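Local coordinates for lytic Polysaccharide Monooxygenase (Phytophthora infestans, PDB 6Z5Y), which probably cleaves plant-cell-wall pectin oxidatively as a secreted copper-dependent monooxygenase, this chain being its copper-binding catalytic domain, at residues 55-58 / 59-63. Sequence-based numbering, arbitrary orientation. Where two conformers were deposited one is given.
Sequences DVRS and LMDGN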
ATOM      1  N   ASP A  55      -3.773 -10.891   3.861  1.00 10.80           N
ATOM      2  CA  ASP A  55      -3.035  -9.838   3.142  1.00  9.68           C
ATOM      3  C   ASP A  55      -3.663  -8.496   3.517  1.00  8.57           C
ATOM      4  O   ASP A  55      -4.692  -8.441   4.234  1.00  9.20           O
ATOM      5  CB  ASP A  55      -3.015 -10.118   1.653  1.00 10.36           C
ATOM      6  CG  ASP A  55      -4.391 -10.425   1.070  1.00  9.81           C
ATOM      7  OD1 ASP A  55      -5.343  -9.738   1.438  1.00 10.64           O
ATOM      8  OD2 ASP A  55      -4.505 -11.317   0.205  1.00 11.64           O
ATOM      9  N   VAL A  56      -3.021  -7.420   3.119  1.00  8.26           N
ATOM     10  CA  VAL A  56      -3.494  -6.092   3.557  1.00  7.97           C
ATOM     11  C   VAL A  56      -4.832  -5.755   2.896  1.00  7.70           C
ATOM     12  O   VAL A  56      -5.681  -5.145   3.553  1.00  7.97           O
ATOM     13  CB  VAL A  56      -2.419  -5.022   3.339  1.00  8.22           C
ATOM     14  CG1 VAL A  56      -2.890  -3.682   3.867  1.00  8.44           C
ATOM     15  CG2 VAL A  56      -1.114  -5.400   4.020  1.00  9.14           C
ATOM     16  N   ARG A  57      -5.012  -6.132   1.640  1.00  7.30           N
ATOM     17  CA  ARG A  57      -6.282  -5.838   0.978  1.00  7.33           C
ATOM     18  C   ARG A  57      -7.430  -6.484   1.742  1.00  7.48           C
ATOM     19  O   ARG A  57      -8.489  -5.841   1.921  1.00  8.47           O
ATOM     20  CB  ARG A  57      -6.259  -6.334  -0.470  1.00  7.38           C
ATOM     21  CG  ARG A  57      -7.563  -6.041  -1.182  1.00  7.64           C
ATOM     22  CD  ARG A  57      -7.456  -6.337  -2.667  1.00  7.44           C
ATOM     23  NE  ARG A  57      -8.668  -5.857  -3.328  1.00  7.93           N
ATOM     24  CZ  ARG A  57      -8.837  -5.868  -4.651  1.00  7.60           C
ATOM     25  NH1 ARG A  57      -7.922  -6.423  -5.417  1.00  7.97           N
ATOM     26  NH2 ARG A  57      -9.883  -5.284  -5.205  1.00  8.31           N
ATOM     27  N   SER A  58      -7.264  -7.715   2.180  1.00  8.15           N
ATOM     28  CA  SER A  58      -8.300  -8.478   2.916  0.50  8.80           C
ATOM     29  C   SER A  58      -8.565  -7.814   4.269  1.00  9.11           C
ATOM     30  O   SER A  58      -9.658  -7.888   4.794  1.00 10.14           O
ATOM     31  CB  SER A  58      -7.887  -9.920   3.102  0.50  8.40           C
ATOM     32  OG  SER A  58      -7.808 -10.582   1.838  0.50  8.33           O
ATOM     33  N   LEU A  59      -7.514  -7.287   4.881  1.00  8.83           N
ATOM     34  CA  LEU A  59      -7.637  -6.590   6.174  1.00  9.27           C
ATOM     35  C   LEU A  59      -8.460  -5.312   6.032  1.00  9.53           C
ATOM     36  O   LEU A  59      -9.296  -5.005   6.896  1.00 10.77           O
ATOM     37  CB  LEU A  59      -6.247  -6.285   6.724  1.00  9.92           C
ATOM     38  CG  LEU A  59      -6.162  -5.478   8.017  1.00 11.30           C
ATOM     39  CD1 LEU A  59      -6.752  -6.267   9.167  1.00 16.14           C
ATOM     40  CD2 LEU A  59      -4.715  -5.107   8.267  1.00 12.84           C
ATOM     41  N   MET A  60      -8.191  -4.570   4.976  1.00  8.21           N
ATOM     42  CA  MET A  60      -8.776  -3.216   4.839  1.00  8.12           C
ATOM     43  C   MET A  60     -10.136  -3.218   4.126  1.00  7.75           C
ATOM     44  O   MET A  60     -11.017  -2.443   4.538  1.00  9.07           O
ATOM     45  CB  MET A  60      -7.813  -2.285   4.104  1.00  7.32           C
ATOM     46  CG  MET A  60      -6.530  -2.045   4.864  1.00  8.17           C
ATOM     47  SD  MET A  60      -5.633  -0.682   4.147  1.00  8.65           S
ATOM     48  CE  MET A  60      -4.188  -0.655   5.202  1.00  9.06           C
ATOM     49  N   ASP A  61     -10.288  -3.968   3.042  1.00  8.60           N
ATOM     50  CA  ASP A  61     -11.482  -3.831   2.205  1.00  9.21           C
ATOM     51  C   ASP A  61     -12.730  -4.158   3.027  1.00  9.65           C
ATOM     52  O   ASP A  61     -12.826  -5.197   3.667  1.00 10.74           O
ATOM     53  CB  ASP A  61     -11.423  -4.768   1.017  1.00  8.94           C
ATOM     54  CG  ASP A  61     -10.635  -4.293  -0.182  1.00  8.81           C
ATOM     55  OD1 ASP A  61     -10.063  -3.172  -0.139  1.00 10.26           O
ATOM     56  OD2 ASP A  61     -10.656  -5.041  -1.196  1.00  9.87           O
ATOM     57  N   GLY A  62     -13.703  -3.269   2.977  1.00 10.36           N
ATOM     58  CA  GLY A  62     -14.969  -3.478   3.676  1.00 11.69           C
ATOM     59  C   GLY A  62     -14.892  -3.302   5.178  1.00 11.36           C
ATOM     60  O   GLY A  62     -15.894  -3.570   5.867  1.00 14.16           O
ATOM     61  N   ASN A  63     -13.760  -2.899   5.700  1.00 10.48           N
ATOM     62  CA  ASN A  63     -13.595  -2.769   7.156  1.00  9.68           C
ATOM     63  C   ASN A  63     -13.655  -1.306   7.495  1.00  9.04           C
ATOM     64  O   ASN A  63     -12.763  -0.545   7.131  1.00  9.87           O
ATOM     65  CB  ASN A  63     -12.264  -3.340   7.577  1.00 11.46           C
ATOM     66  CG  ASN A  63     -12.026  -3.284   9.044  1.00 11.53           C
ATOM     67  OD1 ASN A  63     -12.744  -2.562   9.766  1.00 11.04           O
ATOM     68  ND2 ASN A  63     -10.968  -3.987   9.418  1.00 15.00           N
TER
HETATM   69  O   HOH W   1     -11.389  -3.374  -3.437  0.50  9.80           O
HETATM   70  O   HOH W   2     -12.106  -4.775  -3.398  0.50 11.56           O
HETATM   71  O   HOH W   3     -11.921  -7.638   3.470  1.00 16.95           O
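On the beta-sandwich usual in LPMOs, the short helix 56-60, little more than one turn, packs against strands of the five-stranded antiparallel sheet, and an i, i+4 salt bridge joins Arg-57 in the helix to Asp-61, just past its C-terminal end. Arg-57 runs out fully extended, with CG anti to the backbone N (chi1 -180°), which brings NE within 3.0 Å of Asp-61 OD2. The oxygen lies at the edge of the guanidinium, in its plane, and is met on its syn side, though 27° out of the carboxylate plane, while the carboxylate itself stands perpendicular to that group. Outside the helix Tyr-148 holds Asp-61 OD1, Asp-105 O takes Arg-57 NH1 and Trp-103 makes a cation-pi contact, which probably restrains both charged groups. On the buried side Val-56 and Met-60 lie side by side, CG1 reaching CE at 3.6 Å, and Met-60 continues onto Tyr-148 and Ala-163. Asp-55 is the N-cap: its OD1 accepts from Ser-58 N at 2.9 Å and, in one of the two modelled conformers of Ser-58, also from its OG at 2.6 Å. Three backbone bonds close the turn, the last from Asp-61 N to Arg-57 O at 2.8 Å. A type II beta turn, Met-60 to Asn-63, then ends the helix, with Gly-62 at positive phi, and returns Asn-63 ND2 to Leu-59 O at 3.2 Å, nearly in line with the carbonyl.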